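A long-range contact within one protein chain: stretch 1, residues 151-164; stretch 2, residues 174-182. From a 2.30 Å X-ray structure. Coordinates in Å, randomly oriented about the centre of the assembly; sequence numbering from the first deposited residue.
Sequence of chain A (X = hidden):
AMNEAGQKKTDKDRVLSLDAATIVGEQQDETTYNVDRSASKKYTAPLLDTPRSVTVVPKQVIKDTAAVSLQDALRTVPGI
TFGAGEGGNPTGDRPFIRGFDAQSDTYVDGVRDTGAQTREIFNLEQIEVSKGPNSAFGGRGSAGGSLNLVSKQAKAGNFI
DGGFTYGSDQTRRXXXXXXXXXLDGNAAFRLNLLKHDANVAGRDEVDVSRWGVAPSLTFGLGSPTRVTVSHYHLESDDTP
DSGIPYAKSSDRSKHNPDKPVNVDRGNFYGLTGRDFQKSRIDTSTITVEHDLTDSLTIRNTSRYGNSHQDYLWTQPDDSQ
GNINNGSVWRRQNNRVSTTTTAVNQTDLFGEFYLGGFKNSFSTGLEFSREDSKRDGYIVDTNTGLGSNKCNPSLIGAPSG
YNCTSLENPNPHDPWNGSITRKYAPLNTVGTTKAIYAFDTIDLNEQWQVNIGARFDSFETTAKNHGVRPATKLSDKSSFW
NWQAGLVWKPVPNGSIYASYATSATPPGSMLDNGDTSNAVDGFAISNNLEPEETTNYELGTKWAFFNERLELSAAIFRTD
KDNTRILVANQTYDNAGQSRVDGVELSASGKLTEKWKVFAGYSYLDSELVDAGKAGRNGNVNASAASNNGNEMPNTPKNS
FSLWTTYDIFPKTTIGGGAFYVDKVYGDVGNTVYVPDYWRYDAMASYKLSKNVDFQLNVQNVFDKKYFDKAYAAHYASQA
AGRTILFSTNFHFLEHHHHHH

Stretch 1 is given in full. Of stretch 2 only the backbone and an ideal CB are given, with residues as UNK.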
# COMPACT_ATOMS: atom_id res chain seq x y z
N SER A 151 -2.98 9.09 -9.68
CA SER A 151 -4.30 8.87 -10.30
C SER A 151 -4.29 9.04 -11.80
O SER A 151 -3.61 9.93 -12.31
CB SER A 151 -5.32 9.88 -9.80
OG SER A 151 -5.59 9.71 -8.44
N LYS A 152 -5.08 8.24 -12.49
CA LYS A 152 -5.44 8.52 -13.88
C LYS A 152 -6.25 9.82 -13.92
O LYS A 152 -7.20 9.95 -13.17
CB LYS A 152 -6.28 7.39 -14.44
CG LYS A 152 -5.50 6.11 -14.67
CD LYS A 152 -6.47 5.01 -15.05
CE LYS A 152 -5.78 3.68 -15.16
NZ LYS A 152 -6.78 2.72 -15.71
N GLN A 153 -5.82 10.78 -14.75
CA GLN A 153 -6.51 12.06 -14.95
C GLN A 153 -6.94 12.16 -16.41
O GLN A 153 -6.32 11.56 -17.30
CB GLN A 153 -5.59 13.26 -14.64
CG GLN A 153 -5.17 13.43 -13.19
CD GLN A 153 -6.34 13.75 -12.24
OE1 GLN A 153 -7.31 14.41 -12.62
NE2 GLN A 153 -6.24 13.28 -11.01
N ALA A 154 -7.99 12.95 -16.65
CA ALA A 154 -8.38 13.32 -18.01
C ALA A 154 -7.26 14.13 -18.61
O ALA A 154 -6.65 14.95 -17.92
CB ALA A 154 -9.69 14.10 -18.02
N LYS A 155 -6.98 13.86 -19.88
CA LYS A 155 -5.82 14.41 -20.56
C LYS A 155 -6.09 14.48 -22.06
O LYS A 155 -7.19 14.11 -22.51
CB LYS A 155 -4.60 13.54 -20.27
CG LYS A 155 -4.74 12.10 -20.76
CD LYS A 155 -3.58 11.23 -20.29
CE LYS A 155 -3.69 9.83 -20.87
NZ LYS A 155 -2.46 9.03 -20.62
N ALA A 156 -5.11 14.96 -22.83
CA ALA A 156 -5.24 14.98 -24.30
C ALA A 156 -5.27 13.57 -24.86
O ALA A 156 -4.66 12.66 -24.29
CB ALA A 156 -4.10 15.78 -24.92
N GLY A 157 -5.97 13.38 -25.97
CA GLY A 157 -6.16 12.06 -26.59
C GLY A 157 -7.61 11.63 -26.56
O GLY A 157 -8.40 12.14 -25.75
N ASN A 158 -7.98 10.74 -27.46
CA ASN A 158 -9.29 10.11 -27.44
C ASN A 158 -9.06 8.60 -27.41
O ASN A 158 -8.44 8.05 -28.34
CB ASN A 158 -10.13 10.51 -28.64
CG ASN A 158 -10.57 11.96 -28.58
OD1 ASN A 158 -11.51 12.31 -27.88
ND2 ASN A 158 -9.88 12.82 -29.32
N PHE A 159 -9.53 7.94 -26.35
CA PHE A 159 -9.47 6.49 -26.26
C PHE A 159 -10.61 5.90 -25.45
O PHE A 159 -11.23 6.56 -24.64
CB PHE A 159 -8.10 6.00 -25.74
CG PHE A 159 -7.73 6.49 -24.35
CD1 PHE A 159 -8.21 5.83 -23.21
CD2 PHE A 159 -6.88 7.57 -24.18
CE1 PHE A 159 -7.86 6.27 -21.93
CE2 PHE A 159 -6.53 8.02 -22.91
CZ PHE A 159 -7.03 7.37 -21.78
N ILE A 160 -10.89 4.63 -25.72
CA ILE A 160 -11.85 3.85 -24.97
C ILE A 160 -11.13 2.54 -24.72
O ILE A 160 -10.77 1.86 -25.67
CB ILE A 160 -13.16 3.61 -25.76
CG1 ILE A 160 -13.67 4.92 -26.38
CG2 ILE A 160 -14.23 3.01 -24.86
CD1 ILE A 160 -14.99 4.81 -27.13
N ASP A 161 -10.86 2.24 -23.45
CA ASP A 161 -10.25 0.96 -23.03
C ASP A 161 -11.21 0.21 -22.14
O ASP A 161 -12.07 0.79 -21.50
CB ASP A 161 -8.93 1.15 -22.29
CG ASP A 161 -7.86 1.82 -23.13
OD1 ASP A 161 -8.15 2.21 -24.30
OD2 ASP A 161 -6.72 1.95 -22.62
N GLY A 162 -11.06 -1.10 -22.10
CA GLY A 162 -11.96 -1.90 -21.31
C GLY A 162 -11.45 -3.31 -21.23
O GLY A 162 -10.70 -3.74 -22.10
N GLY A 163 -11.84 -4.00 -20.16
CA GLY A 163 -11.43 -5.38 -19.96
C GLY A 163 -12.39 -6.17 -19.11
O GLY A 163 -13.12 -5.62 -18.29
N PHE A 164 -12.38 -7.48 -19.32
CA PHE A 164 -12.99 -8.37 -18.39
C PHE A 164 -12.07 -9.56 -18.11
O PHE A 164 -11.43 -10.07 -19.01
CB PHE A 164 -14.42 -8.77 -18.80
CG PHE A 164 -14.51 -9.52 -20.09
CD1 PHE A 164 -14.28 -10.90 -20.13
CD2 PHE A 164 -14.89 -8.87 -21.28
CE1 PHE A 164 -14.39 -11.62 -21.32
CE2 PHE A 164 -15.00 -9.59 -22.47
CZ PHE A 164 -14.75 -10.97 -22.49
N UNK A 174 -14.69 -6.31 -14.27
CA UNK A 174 -15.05 -5.53 -15.45
C UNK A 174 -14.50 -4.13 -15.26
O UNK A 174 -14.76 -3.51 -14.22
CB UNK A 174 -16.56 -5.51 -15.67
N UNK A 175 -13.72 -3.64 -16.23
CA UNK A 175 -13.23 -2.26 -16.19
C UNK A 175 -13.51 -1.53 -17.50
O UNK A 175 -13.62 -2.14 -18.55
CB UNK A 175 -11.73 -2.24 -15.89
N UNK A 176 -13.63 -0.22 -17.39
CA UNK A 176 -13.85 0.65 -18.53
C UNK A 176 -13.08 1.93 -18.24
O UNK A 176 -13.13 2.42 -17.13
CB UNK A 176 -15.34 0.92 -18.77
N UNK A 177 -12.33 2.42 -19.22
CA UNK A 177 -11.47 3.61 -19.09
C UNK A 177 -11.61 4.43 -20.38
O UNK A 177 -10.94 4.17 -21.38
CB UNK A 177 -10.01 3.22 -18.84
N UNK A 178 -12.52 5.40 -20.33
CA UNK A 178 -12.91 6.24 -21.46
C UNK A 178 -12.38 7.66 -21.27
O UNK A 178 -12.62 8.23 -20.22
CB UNK A 178 -14.43 6.26 -21.62
N UNK A 179 -11.70 8.22 -22.28
CA UNK A 179 -11.14 9.59 -22.24
C UNK A 179 -11.45 10.32 -23.57
O UNK A 179 -10.98 9.91 -24.62
CB UNK A 179 -9.63 9.55 -21.99
N UNK A 180 -12.22 11.41 -23.50
CA UNK A 180 -12.72 12.14 -24.68
C UNK A 180 -12.42 13.63 -24.59
O UNK A 180 -12.77 14.28 -23.62
CB UNK A 180 -14.23 11.93 -24.84
N UNK A 181 -11.78 14.18 -25.63
CA UNK A 181 -11.63 15.64 -25.74
C UNK A 181 -12.97 16.32 -26.04
O UNK A 181 -13.86 15.73 -26.65
CB UNK A 181 -10.62 15.99 -26.83
N UNK A 182 -13.10 17.55 -25.57
CA UNK A 182 -14.22 18.44 -25.94
C UNK A 182 -13.75 19.91 -25.84
O UNK A 182 -12.57 20.16 -25.57
CB UNK A 182 -15.43 18.20 -25.04

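Stretch 2 is a strand running antiparallel to 159-164, at 175° between the two directions. From 174 to 179 every position pairs with stretch 1; backbone hydrogen bonds form at 175, 177 and 179, and successive side chains point to alternate faces.

Position 174 is a non-hydrogen-bonded pair with Phe-164, and its CB lies 5.0 Å from Phe-164 CB. A flat or branched apolar group would suit it. The residue is Tyr-174, chi1 m. Its CD1 packs 3.7 Å from Phe-164 CB.

Position 175 is paired with Gly-163 through two backbone hydrogen bonds, N to Gly-163 O at 2.9 Å and O from Gly-163 N at 3.0 Å. Its CB points to the face of Asp-161 and Phe-159. Gly-163 puts no side chain there, so many residues would fit, beta-branched ones among them. The residue is Thr-175, chi1 p. It makes no side-chain hydrogen bond to stretch 1; Thr-175 OG1 lies 3.6 Å from Gly-163 N.

Position 176 lies opposite Gly-162, with 4.2 Å between CA and Gly-162 CA. Its CB points to the face of Ile-160 and meets no side chain from its partner. Apolar groups suit it, but stretch 1 barely selects. The residue is Leu-176. It touches stretch 1 mainly through its backbone, with Leu-176 CA 3.5 Å from Asp-161 O in a CA-H...O contact.

Position 177 has its N and O each 2.8 Å from the O and N of Asp-161. Its CB points to the face of Phe-159 and Asp-161 and lies 4.5 Å from Lys-152 NZ. That ammonium favours an acid; Asn or Gln could also offer an oxygen. The residue is Asp-177, chi1 t. Its OD2 forms a salt bridge with Lys-152 NZ at 3.3 Å, and both carboxylate oxygens also bond elsewhere in the structure.

Position 178 pairs with Ile-160 on the other face, its CB 4.6 Å from Ile-160 CG2. Leu, Ile, Val or Met would suit. The residue is Leu-178, whose CD1 lies 4.4 Å from Ile-160 CG2, a loose apolar contact.

Position 179 is the most demanding. Its CB sits only 3.4 Å from Phe-159 CZ, over the ring face, and the loop before Phe-159 presents the N and O of Lys-155 and the O of Gly-157. A short side chain carrying both a donor and an acceptor fits best. The residue is Asn-179, chi1 t. Asn-179 OD1 accepts from Lys-155 N at 3.1 Å. Asn-179 ND2 donates to Lys-155 O at 3.0 Å and weakly to Gly-157 O at 2.9 Å. The amide thus bonds both the N and the O of Lys-155, while CB makes a CH-pi contact with the Phe-159 ring.

Position 180 points away overall; many polar residues would do. The residue is Gln-180.

Position 181 points its CB sideways. Its N donates to Asn-158 OD1 at 2.9 Å, and Gly-157 N is a donor within reach of a longer side chain. Glu or Gln would suit. The residue is Glu-181, whose side chain, chi1 m and chi2 t, ends with Glu-181 OE2 accepting from Gly-157 N at 3.0 Å.

Position 182 points away; stretch 1 sets no preference. The residue is Phe-182.

Stretch 2 174-182: YTLDLNQEF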
# COMPACT_ATOMS: atom_id res chain seq x y z
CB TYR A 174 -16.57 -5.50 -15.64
CG TYR A 174 -17.20 -6.88 -15.63
CD1 TYR A 174 -17.32 -7.61 -16.80
CD2 TYR A 174 -17.65 -7.45 -14.45
CE1 TYR A 174 -17.87 -8.88 -16.81
CE2 TYR A 174 -18.23 -8.72 -14.44
CZ TYR A 174 -18.34 -9.42 -15.63
OH TYR A 174 -18.88 -10.68 -15.65
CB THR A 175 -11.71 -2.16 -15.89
OG1 THR A 175 -11.00 -2.96 -16.82
CG2 THR A 175 -11.39 -2.65 -14.51
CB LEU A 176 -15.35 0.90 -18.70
CG LEU A 176 -15.82 1.44 -20.07
CD1 LEU A 176 -17.23 0.99 -20.41
CD2 LEU A 176 -15.71 2.96 -20.12
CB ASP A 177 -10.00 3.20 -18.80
CG ASP A 177 -9.07 4.40 -18.50
OD1 ASP A 177 -9.53 5.55 -18.31
OD2 ASP A 177 -7.83 4.18 -18.44
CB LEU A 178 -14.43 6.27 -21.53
CG LEU A 178 -15.05 7.20 -22.57
CD1 LEU A 178 -16.22 6.52 -23.23
CD2 LEU A 178 -15.48 8.54 -21.96
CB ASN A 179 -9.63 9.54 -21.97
CG ASN A 179 -9.01 10.94 -21.80
OD1 ASN A 179 -8.75 11.40 -20.68
ND2 ASN A 179 -8.77 11.62 -22.93
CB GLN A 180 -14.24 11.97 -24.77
CG GLN A 180 -14.85 12.13 -26.15
CD GLN A 180 -15.35 10.81 -26.74
OE1 GLN A 180 -16.01 10.01 -26.05
NE2 GLN A 180 -15.06 10.59 -28.01
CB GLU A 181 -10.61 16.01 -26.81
CG GLU A 181 -9.18 15.64 -26.45
CD GLU A 181 -8.15 16.12 -27.47
OE1 GLU A 181 -8.53 16.69 -28.52
OE2 GLU A 181 -6.93 15.91 -27.24
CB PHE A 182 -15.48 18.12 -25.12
CG PHE A 182 -15.39 18.49 -23.65
CD1 PHE A 182 -14.63 17.74 -22.76
CD2 PHE A 182 -16.10 19.58 -23.15
CE1 PHE A 182 -14.56 18.09 -21.42
CE2 PHE A 182 -16.03 19.93 -21.81
CZ PHE A 182 -15.26 19.18 -20.95
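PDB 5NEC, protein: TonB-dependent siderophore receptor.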